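Local atomic coordinates of pyridoxamine 5-phosphate-dependent dehydrase (Escherichia coli, PDB entry 3B8X), a protein that removes the C3'-hydroxyl group from GDP-4-keto-6-deoxy-D-mannose with a pyridoxal phosphate cofactor, a step in the biosynthesis of L-colitose for the lipopolysaccharide O-antigen. Residues B[137-143]-B[295-301]; B[159-163]-B[174-178]; B[188-192]-B[301-305]. The protein carries 1 engineered substitution. All coordinates share one frame; numbering follows the deposited sequence.

How the interactions relate
All three contacts are largely buried, but they lie at different depths. Interaction 2 is nearest the centre of the chain, about 7 Å from it centre to centre, and ties strand 157-161 of the large mixed sheet to a beta turn through a carboxylate. Interactions 1 and 3 share S301 and bring the loop 295-305, leading into strand 305-310 of the smaller sheet, against two loops that follow strands of the large one. Interaction 1 is the largest, built from side-chain amides gripping backbone and reaching solvent at Q296 and E300; interaction 3 relies on an imidazole and an aromatic ring. Interactions 2 and 3 both touch the bound cofactor-sugar adduct and meet where N190 ND2 approaches C163 O.

Interaction 1: B[137-143]-B[295-301]; sequences LLGNPNN and QQETGES
The carboxamide of N140 grips the backbone of 295-301 at two points. Its OD1 accepts from T298 N at 2.8 Å, nearly straight (174°) and on a lone pair in the carbonyl plane, while its ND2 donates to Q296 O at 3.0 Å along a more bent path. Both ends of the amide thus bond to the other loop, which fixes its rotation. Alongside, Q295 runs past N140 in the opposite direction with the two amide planes 63° apart. CG of Q295 is anti to the backbone N (chi1 -176°) and the chain stays extended beyond it, carrying NE2 to L137 O at 3.1 Å. That carbonyl also accepts from N140 N, and the two donors reach it from opposite faces of its plane.

The rest of the interface sets carbon against backbone oxygens. P141 lays its CD against T298 O, 3.2 Å away, and the methyl CG2 of T298 packs by P141 O and the backbone of N143. A water donates to both P141 O and T298 OG1, bridging the loops beside this methyl. At the other end, S301 CA makes a CA-H...O contact of 3.2 Å with G139 O.

Further out, T113 O receives ND2 of N140 and NE2 of Q295, aligning both amides on a third loop. E297 OE2 accepts from S301 N and forms a salt bridge to R276, closing the loop 297-301 on itself and tying it to helix 255-286. N143 caps helix 144-151 through E146 N, where the loop from strand 129-135 of the large sheet enters that helix, while 295-301 joins strands 292-293 and 305-310 of the small antiparallel sheet.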
# COMPACT_ATOMS: atom_id res chain seq x y z
N LEU B 137 15.53 -16.55 -5.15
CA LEU B 137 16.27 -15.46 -5.73
C LEU B 137 16.53 -15.52 -7.22
O LEU B 137 17.02 -16.52 -7.76
CB LEU B 137 17.57 -15.17 -4.96
CG LEU B 137 17.95 -13.68 -4.87
CD1 LEU B 137 17.14 -12.96 -3.78
CD2 LEU B 137 19.45 -13.52 -4.60
N LEU B 138 16.22 -14.41 -7.86
CA LEU B 138 16.51 -14.17 -9.26
C LEU B 138 15.92 -15.21 -10.18
O LEU B 138 16.43 -15.42 -11.29
CB LEU B 138 18.03 -14.15 -9.45
CG LEU B 138 18.57 -12.86 -10.03
CD1 LEU B 138 18.07 -11.67 -9.21
CD2 LEU B 138 20.10 -12.93 -10.08
N GLY B 139 14.90 -15.91 -9.73
CA GLY B 139 14.33 -16.88 -10.64
C GLY B 139 14.58 -18.30 -10.11
O GLY B 139 13.93 -19.27 -10.55
N ASN B 140 15.56 -18.39 -9.23
CA ASN B 140 15.97 -19.69 -8.73
C ASN B 140 15.17 -20.14 -7.52
O ASN B 140 15.32 -19.55 -6.44
CB ASN B 140 17.44 -19.61 -8.33
CG ASN B 140 18.21 -20.90 -8.59
OD1 ASN B 140 17.80 -21.73 -9.43
ND2 ASN B 140 19.35 -21.05 -7.90
N PRO B 141 14.41 -21.24 -7.65
CA PRO B 141 13.67 -21.75 -6.49
C PRO B 141 14.62 -22.37 -5.46
O PRO B 141 15.70 -22.89 -5.79
CB PRO B 141 12.80 -22.88 -7.07
CG PRO B 141 13.55 -23.38 -8.28
CD PRO B 141 14.44 -22.21 -8.76
N ASN B 142 14.16 -22.38 -4.22
CA ASN B 142 14.92 -23.04 -3.16
C ASN B 142 14.77 -24.53 -3.34
O ASN B 142 13.86 -24.98 -4.04
CB ASN B 142 14.31 -22.68 -1.81
CG ASN B 142 14.74 -21.34 -1.35
OD1 ASN B 142 15.74 -21.26 -0.64
ND2 ASN B 142 14.12 -20.26 -1.91
N ASN B 143 15.61 -25.32 -2.68
CA ASN B 143 15.38 -26.74 -2.78
C ASN B 143 14.44 -27.09 -1.66
O ASN B 143 14.86 -27.25 -0.52
CB ASN B 143 16.67 -27.57 -2.73
CG ASN B 143 16.38 -29.05 -2.66
OD1 ASN B 143 15.32 -29.44 -2.19
ND2 ASN B 143 17.29 -29.88 -3.16
N GLN B 295 25.11 -18.10 -11.65
CA GLN B 295 24.22 -18.74 -10.70
C GLN B 295 24.05 -20.24 -11.01
O GLN B 295 23.88 -20.63 -12.17
CB GLN B 295 22.84 -18.02 -10.65
CG GLN B 295 21.79 -18.51 -9.60
CD GLN B 295 20.58 -17.57 -9.54
OE1 GLN B 295 20.25 -16.92 -10.53
NE2 GLN B 295 19.95 -17.46 -8.36
N GLN B 296 24.14 -21.05 -9.96
CA GLN B 296 23.88 -22.47 -10.07
C GLN B 296 22.39 -22.66 -9.94
O GLN B 296 21.82 -22.34 -8.89
CB GLN B 296 24.52 -23.24 -8.92
CG GLN B 296 24.08 -24.70 -8.92
CD GLN B 296 24.66 -25.45 -7.73
OE1 GLN B 296 23.92 -25.92 -6.85
NE2 GLN B 296 25.99 -25.50 -7.65
N GLU B 297 21.80 -23.24 -10.98
CA GLU B 297 20.37 -23.50 -11.03
C GLU B 297 19.86 -24.65 -10.16
O GLU B 297 20.44 -25.74 -10.17
CB GLU B 297 19.99 -23.84 -12.48
CG GLU B 297 18.47 -24.05 -12.66
CD GLU B 297 18.10 -24.13 -14.11
OE1 GLU B 297 18.98 -24.56 -14.89
OE2 GLU B 297 16.98 -23.73 -14.50
N THR B 298 18.75 -24.41 -9.48
CA THR B 298 18.03 -25.44 -8.70
C THR B 298 16.68 -25.64 -9.44
O THR B 298 16.12 -24.68 -9.97
CB THR B 298 17.82 -24.94 -7.25
OG1 THR B 298 19.10 -24.82 -6.63
CG2 THR B 298 17.00 -25.95 -6.43
N GLY B 299 16.21 -26.89 -9.60
CA GLY B 299 14.96 -27.15 -10.35
C GLY B 299 14.96 -26.51 -11.73
O GLY B 299 15.93 -26.62 -12.50
N GLU B 300 13.87 -25.84 -12.07
CA GLU B 300 13.80 -25.11 -13.34
C GLU B 300 13.62 -23.61 -13.07
O GLU B 300 12.54 -23.15 -12.71
CB GLU B 300 12.71 -25.67 -14.23
CG GLU B 300 13.09 -27.03 -14.76
CD GLU B 300 12.18 -27.50 -15.88
OE1 GLU B 300 11.59 -26.63 -16.56
OE2 GLU B 300 12.05 -28.74 -16.06
N SER B 301 14.72 -22.89 -13.09
CA SER B 301 14.70 -21.47 -12.79
C SER B 301 13.95 -20.67 -13.85
O SER B 301 13.89 -21.06 -15.02
CB SER B 301 16.16 -21.00 -12.67
OG SER B 301 16.30 -19.60 -12.53
O HOH W 1 18.31 -23.19 -4.71

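Interaction 2: B[159-163]-B[174-178]; sequences LEDNC and CAGTF. With NA (sodium ion), chain N; G4M ([(2R,3S,4R,5R)-5-(2-amino-6-oxo-1,6-dihydro-9H-purin-9-yl)-3,4-dihydroxytetrahydrofuran-2-yl]methyl (2R,3S,4S,5S,6R)-3,4-dihydroxy-5-[({3-hydroxy-2-methyl-5-[(phosphonooxy)methyl]pyridin-4-yl}methyl)amino]-6-methyltetrahydro-2H-pyran-2-yl dihydrogen diphosphate), chain O.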
# COMPACT_ATOMS: atom_id res chain seq x y z
N LEU B 159 6.96 -19.88 4.37
CA LEU B 159 6.40 -18.83 3.51
C LEU B 159 7.35 -18.69 2.35
O LEU B 159 8.50 -18.97 2.54
CB LEU B 159 6.44 -17.51 4.24
CG LEU B 159 5.49 -17.63 5.45
CD1 LEU B 159 5.64 -16.42 6.35
CD2 LEU B 159 4.06 -17.88 4.98
N GLU B 160 6.92 -18.21 1.19
CA GLU B 160 7.87 -17.97 0.11
C GLU B 160 7.64 -16.56 -0.36
O GLU B 160 6.49 -16.13 -0.49
CB GLU B 160 7.54 -18.80 -1.13
CG GLU B 160 8.04 -20.24 -1.11
CD GLU B 160 7.52 -21.01 -2.31
OE1 GLU B 160 8.15 -20.98 -3.39
OE2 GLU B 160 6.43 -21.62 -2.21
N ASP B 161 8.71 -15.83 -0.60
CA ASP B 161 8.59 -14.52 -1.21
C ASP B 161 8.99 -14.94 -2.64
O ASP B 161 10.14 -15.29 -2.87
CB ASP B 161 9.57 -13.50 -0.62
CG ASP B 161 9.67 -12.21 -1.48
OD1 ASP B 161 9.28 -12.32 -2.66
OD2 ASP B 161 10.11 -11.12 -0.98
N ASN B 162 8.02 -15.04 -3.55
CA ASN B 162 8.28 -15.41 -4.92
C ASN B 162 8.20 -14.26 -5.94
O ASN B 162 8.00 -14.48 -7.12
CB ASN B 162 7.34 -16.51 -5.41
CG ASN B 162 7.99 -17.38 -6.53
OD1 ASN B 162 9.17 -17.75 -6.46
ND2 ASN B 162 7.22 -17.71 -7.56
N CYS B 163 8.55 -13.07 -5.49
CA CYS B 163 8.49 -11.92 -6.35
C CYS B 163 9.54 -11.89 -7.46
O CYS B 163 9.37 -11.11 -8.40
CB CYS B 163 8.51 -10.65 -5.48
SG CYS B 163 7.00 -10.42 -4.48
N CYS B 174 5.01 -25.50 -8.92
CA CYS B 174 5.39 -24.11 -9.19
C CYS B 174 5.92 -23.35 -8.00
O CYS B 174 5.24 -23.29 -6.99
CB CYS B 174 4.17 -23.31 -9.61
SG CYS B 174 3.61 -23.82 -11.23
N ALA B 175 7.01 -22.62 -8.18
CA ALA B 175 7.52 -21.77 -7.06
C ALA B 175 6.36 -20.91 -6.59
O ALA B 175 5.50 -20.58 -7.40
CB ALA B 175 8.67 -20.90 -7.52
N GLY B 176 6.35 -20.56 -5.30
CA GLY B 176 5.26 -19.79 -4.71
C GLY B 176 4.21 -20.71 -4.07
O GLY B 176 3.40 -20.28 -3.24
N THR B 177 4.16 -21.96 -4.50
CA THR B 177 3.14 -22.85 -3.96
C THR B 177 3.58 -23.87 -2.91
O THR B 177 2.78 -24.67 -2.41
CB THR B 177 2.39 -23.58 -5.07
OG1 THR B 177 3.28 -24.56 -5.64
CG2 THR B 177 1.93 -22.57 -6.16
N PHE B 178 4.85 -23.83 -2.55
CA PHE B 178 5.32 -24.76 -1.53
C PHE B 178 4.93 -24.31 -0.12
O PHE B 178 4.57 -25.13 0.73
CB PHE B 178 6.83 -24.86 -1.65
CG PHE B 178 7.28 -25.48 -2.96
CD1 PHE B 178 7.41 -24.71 -4.13
CD2 PHE B 178 7.56 -26.84 -3.03
CE1 PHE B 178 7.84 -25.28 -5.30
CE2 PHE B 178 7.96 -27.40 -4.23
CZ PHE B 178 8.16 -26.62 -5.34
NA NA N . 0.38 -25.15 -2.00
OP3 G4M O . 8.48 -4.20 -6.58
PL G4M O . 7.34 -4.95 -5.78
OP1 G4M O . 6.74 -4.08 -4.56
OP2 G4M O . 6.15 -5.32 -6.80
OP4 G4M O . 7.92 -6.38 -5.27
C5B G4M O . 8.74 -6.14 -4.17
C5L G4M O . 9.68 -7.29 -4.05
C6L G4M O . 9.47 -8.23 -3.05
N1L G4M O . 10.33 -9.21 -2.91
C2L G4M O . 11.39 -9.38 -3.67
C2A G4M O . 12.35 -10.51 -3.40
C3L G4M O . 11.66 -8.52 -4.73
O3L G4M O . 12.80 -8.69 -5.43
C4L G4M O . 10.74 -7.44 -4.95
C4A G4M O . 10.94 -6.50 -5.98
N4A G4M O . 12.02 -6.56 -6.69
C4G G4M O . 12.16 -5.67 -7.80
C5G G4M O . 13.60 -5.28 -8.02
C6G G4M O . 14.49 -6.52 -8.06
O5G G4M O . 13.55 -4.74 -9.34
C3G G4M O . 11.37 -4.37 -7.59
O3G G4M O . 10.20 -4.44 -8.40
C2G G4M O . 12.23 -3.16 -8.06
O2G G4M O . 11.43 -1.98 -8.24
C1G G4M O . 12.91 -3.47 -9.37
O1G G4M O . 13.99 -2.56 -9.47
P2 G4M O . 14.36 -1.94 -10.88
O3P G4M O . 14.44 -3.11 -12.00
O4P G4M O . 15.87 -1.35 -10.78
OPP G4M O . 13.18 -0.87 -11.13
P G4M O . 13.46 0.12 -12.37
O1P G4M O . 14.84 0.95 -12.42
O2P G4M O . 12.24 1.13 -12.18
O5' G4M O . 13.06 -0.61 -13.71
C5' G4M O . 14.17 -1.27 -14.28
C4' G4M O . 14.25 -0.84 -15.74
O4' G4M O . 12.91 -0.80 -16.31
C3' G4M O . 14.80 0.60 -15.83
O3' G4M O . 15.52 0.68 -17.05
C2' G4M O . 13.53 1.47 -15.86
O2' G4M O . 13.80 2.67 -16.60
C1' G4M O . 12.61 0.57 -16.68
N9 G4M O . 11.20 0.87 -16.43
C8 G4M O . 10.54 0.68 -15.26
N7 G4M O . 9.28 1.02 -15.44
C4 G4M O . 10.31 1.31 -17.38
C5 G4M O . 9.05 1.42 -16.74
C6 G4M O . 7.91 1.86 -17.50
O6 G4M O . 6.79 1.96 -17.03
N3 G4M O . 10.43 1.64 -18.67
C2 G4M O . 9.38 2.06 -19.35
N1 G4M O . 8.13 2.17 -18.80
N2 G4M O . 9.53 2.40 -20.66
O HOH W 2 6.06 -19.70 -9.88
O HOH W 3 0.76 -24.60 0.42
O HOH W 4 1.05 -27.33 -0.95
O HOH W 5 -0.34 -22.57 -2.50
O HOH W 6 -0.31 -25.96 -4.40
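E160 reaches into the type II beta turn C174-T177, a junction between strand 157-161 of the large mixed sheet of this aminotransferase-fold domain and the loop leading into strand 181-185. The first torsion sets CG anti to the carbonyl carbon (chi1 -83°) and the chain is extended beyond it, bringing the carboxylate against the turn. OE1 takes the N-H of G176 at 2.7 Å, from well above the carboxylate plane, and OE2 takes that of F178, also at 2.7 Å but less straight (131°). G179 N is a further donor to OE2, and N136 ND2 supplies OE1, so this buried group is ringed by N-H donors, which would favour its charged form.

N162 points to the same turn with CG anti to its own N (chi1 -152°), laying the amide beside A175: OD1 is 3.4 Å from A175 CB and accepts from N136 ND2. G176 has a positive phi, which favours glycine. The F178 ring turns its edge to E160 OE2 and stacks on F144.

Between E160 and N162, D161 points the other way, into the ligand pocket; its OD1 accepts from C163 N in an Asx turn. Its OD2, held by T93 and N62, lies 2.7 Å from the pyridine nitrogen N1L of the ligand, as in other fold-type I aminotransferases. At the far end of the turn, T177 O binds a sodium ion at 2.5 Å, with four waters and D203 completing its shell.

Interaction 3: B[188-192]-B[301-305]; sequences YSNHI and SSWFG. Engineered in segment 188-192: N190 (natural residue His). With G4M ([(2R,3S,4R,5R)-5-(2-amino-6-oxo-1,6-dihydro-9H-purin-9-yl)-3,4-dihydroxytetrahydrofuran-2-yl]methyl (2R,3S,4S,5S,6R)-3,4-dihydroxy-5-[({3-hydroxy-2-methyl-5-[(phosphonooxy)methyl]pyridin-4-yl}methyl)amino]-6-methyltetrahydro-2H-pyran-2-yl dihydrogen diphosphate), chain O.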
# COMPACT_ATOMS: atom_id res chain seq x y z
N TYR B 188 6.88 -3.67 -13.61
CA TYR B 188 7.39 -3.57 -15.00
C TYR B 188 8.59 -4.43 -15.33
O TYR B 188 8.64 -5.05 -16.38
CB TYR B 188 7.83 -2.13 -15.25
CG TYR B 188 8.34 -1.91 -16.65
CD1 TYR B 188 7.46 -1.67 -17.69
CD2 TYR B 188 9.71 -1.94 -16.93
CE1 TYR B 188 7.93 -1.43 -18.98
CE2 TYR B 188 10.18 -1.72 -18.24
CZ TYR B 188 9.28 -1.45 -19.23
OH TYR B 188 9.68 -1.32 -20.54
N SER B 189 9.60 -4.43 -14.48
CA SER B 189 10.82 -5.16 -14.80
C SER B 189 10.79 -6.65 -14.44
O SER B 189 11.83 -7.31 -14.44
CB SER B 189 12.03 -4.49 -14.14
OG SER B 189 11.87 -4.37 -12.74
N ASN B 190 9.59 -7.17 -14.18
CA ASN B 190 9.41 -8.54 -13.72
C ASN B 190 8.96 -9.50 -14.81
O ASN B 190 8.96 -9.16 -15.96
CB ASN B 190 8.41 -8.54 -12.58
CG ASN B 190 8.85 -9.40 -11.48
OD1 ASN B 190 9.54 -10.39 -11.71
ND2 ASN B 190 8.52 -9.03 -10.26
N HIS B 191 8.63 -10.73 -14.42
CA HIS B 191 8.20 -11.74 -15.39
C HIS B 191 6.99 -11.31 -16.19
O HIS B 191 6.90 -11.56 -17.37
CB HIS B 191 7.97 -13.10 -14.71
CG HIS B 191 9.25 -13.76 -14.36
ND1 HIS B 191 9.88 -13.56 -13.14
CD2 HIS B 191 10.11 -14.47 -15.12
CE1 HIS B 191 11.04 -14.21 -13.15
NE2 HIS B 191 11.22 -14.73 -14.35
N ILE B 192 6.02 -10.70 -15.52
CA ILE B 192 4.82 -10.14 -16.16
C ILE B 192 4.70 -8.74 -15.58
O ILE B 192 5.27 -8.46 -14.52
CB ILE B 192 3.51 -10.95 -15.94
CG1 ILE B 192 3.05 -10.94 -14.47
CG2 ILE B 192 3.67 -12.33 -16.50
CD1 ILE B 192 1.62 -11.53 -14.26
N SER B 301 14.72 -22.89 -13.09
CA SER B 301 14.70 -21.47 -12.79
C SER B 301 13.95 -20.67 -13.85
O SER B 301 13.89 -21.06 -15.02
CB SER B 301 16.16 -21.00 -12.67
OG SER B 301 16.30 -19.60 -12.53
N SER B 302 13.36 -19.53 -13.46
CA SER B 302 12.69 -18.69 -14.45
C SER B 302 13.64 -17.55 -14.82
O SER B 302 13.28 -16.65 -15.57
CB SER B 302 11.32 -18.15 -13.99
OG SER B 302 11.37 -17.51 -12.71
N TRP B 303 14.88 -17.60 -14.31
CA TRP B 303 15.93 -16.67 -14.72
C TRP B 303 15.51 -15.22 -14.83
O TRP B 303 15.42 -14.66 -15.94
CB TRP B 303 16.52 -17.13 -16.09
CG TRP B 303 17.22 -18.47 -15.97
CD1 TRP B 303 16.72 -19.71 -16.27
CD2 TRP B 303 18.53 -18.69 -15.41
NE1 TRP B 303 17.64 -20.70 -15.94
CE2 TRP B 303 18.75 -20.10 -15.40
CE3 TRP B 303 19.54 -17.84 -14.93
CZ2 TRP B 303 19.95 -20.66 -14.95
CZ3 TRP B 303 20.76 -18.41 -14.49
CH2 TRP B 303 20.95 -19.81 -14.52
N PHE B 304 15.34 -14.57 -13.69
CA PHE B 304 14.85 -13.20 -13.67
C PHE B 304 15.89 -12.28 -14.31
O PHE B 304 15.57 -11.32 -15.03
CB PHE B 304 14.60 -12.84 -12.20
CG PHE B 304 14.29 -11.39 -11.98
CD1 PHE B 304 12.97 -10.95 -11.98
CD2 PHE B 304 15.32 -10.51 -11.71
CE1 PHE B 304 12.68 -9.61 -11.73
CE2 PHE B 304 15.08 -9.17 -11.48
CZ PHE B 304 13.74 -8.70 -11.49
N GLY B 305 17.15 -12.58 -14.02
CA GLY B 305 18.29 -11.84 -14.53
C GLY B 305 19.51 -12.74 -14.50
O GLY B 305 19.44 -13.86 -14.03
OP3 G4M O . 8.48 -4.20 -6.58
PL G4M O . 7.34 -4.95 -5.78
OP1 G4M O . 6.74 -4.08 -4.56
OP2 G4M O . 6.15 -5.32 -6.80
OP4 G4M O . 7.92 -6.38 -5.27
C5B G4M O . 8.74 -6.14 -4.17
C5L G4M O . 9.68 -7.29 -4.05
C6L G4M O . 9.47 -8.23 -3.05
N1L G4M O . 10.33 -9.21 -2.91
C2L G4M O . 11.39 -9.38 -3.67
C2A G4M O . 12.35 -10.51 -3.40
C3L G4M O . 11.66 -8.52 -4.73
O3L G4M O . 12.80 -8.69 -5.43
C4L G4M O . 10.74 -7.44 -4.95
C4A G4M O . 10.94 -6.50 -5.98
N4A G4M O . 12.02 -6.56 -6.69
C4G G4M O . 12.16 -5.67 -7.80
C5G G4M O . 13.60 -5.28 -8.02
C6G G4M O . 14.49 -6.52 -8.06
O5G G4M O . 13.55 -4.74 -9.34
C3G G4M O . 11.37 -4.37 -7.59
O3G G4M O . 10.20 -4.44 -8.40
C2G G4M O . 12.23 -3.16 -8.06
O2G G4M O . 11.43 -1.98 -8.24
C1G G4M O . 12.91 -3.47 -9.37
O1G G4M O . 13.99 -2.56 -9.47
P2 G4M O . 14.36 -1.94 -10.88
O3P G4M O . 14.44 -3.11 -12.00
O4P G4M O . 15.87 -1.35 -10.78
OPP G4M O . 13.18 -0.87 -11.13
P G4M O . 13.46 0.12 -12.37
O1P G4M O . 14.84 0.95 -12.42
O2P G4M O . 12.24 1.13 -12.18
O5' G4M O . 13.06 -0.61 -13.71
C5' G4M O . 14.17 -1.27 -14.28
C4' G4M O . 14.25 -0.84 -15.74
O4' G4M O . 12.91 -0.80 -16.31
C3' G4M O . 14.80 0.60 -15.83
O3' G4M O . 15.52 0.68 -17.05
C2' G4M O . 13.53 1.47 -15.86
O2' G4M O . 13.80 2.67 -16.60
C1' G4M O . 12.61 0.57 -16.68
N9 G4M O . 11.20 0.87 -16.43
C8 G4M O . 10.54 0.68 -15.26
N7 G4M O . 9.28 1.02 -15.44
C4 G4M O . 10.31 1.31 -17.38
C5 G4M O . 9.05 1.42 -16.74
C6 G4M O . 7.91 1.86 -17.50
O6 G4M O . 6.79 1.96 -17.03
N3 G4M O . 10.43 1.64 -18.67
C2 G4M O . 9.38 2.06 -19.35
N1 G4M O . 8.13 2.17 -18.80
N2 G4M O . 9.53 2.40 -20.66
O HOH W 7 13.33 -9.55 -15.31
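S302 meets H191 through its backbone carbonyl: H191 NE2 donates to S302 O at 3.1 Å and 162°. The acceptor lies in the imidazole plane, at the ring edge, whereas the donor stands well above the carbonyl plane, off the lone-pair directions of S302 O. With CG of H191 anti to the carbonyl carbon (chi1 -74°), the imidazole carries NE2 across to the other loop. S302 CB is 3.4 Å from H191 NE2, and the hydroxyl beyond it finds its partner at M166 O.

W303, whose N is held by S301 OG in an ST turn, directs its indole away from 188-192, towards A279 of helix 255-286. F304 then swings back, CG anti to the backbone N, and its ring slots between the histidine and the ligand. H191 CE1 comes to the ring edge, the two planes inclined at 59°. N190, an engineered residue (His in the natural sequence), also meets the edge of F304: N190 OD1 is 3.2 Å from F304 CE1, with amide and ring nearly perpendicular. That oxygen accepts from H191 N, and ND2 donates to C163 O. Near the far end of the ring, F304 CZ lies 4.1 Å from C6G of the sugar, and a water bridges F304 O to S189 O.

The loop 188-192 also holds the ligand directly: S189 OG donates to O3P at 3.0 Å, and Y188 lays one ring face over the guanine. One direct hydrogen bond, a water bridge and the edge of F304 thus join the small-sheet loop to a segment that grips the nucleotide, so the pocket wall here combines one N-H...O bond to a backbone carbonyl with carbon packing against the sugar methyl.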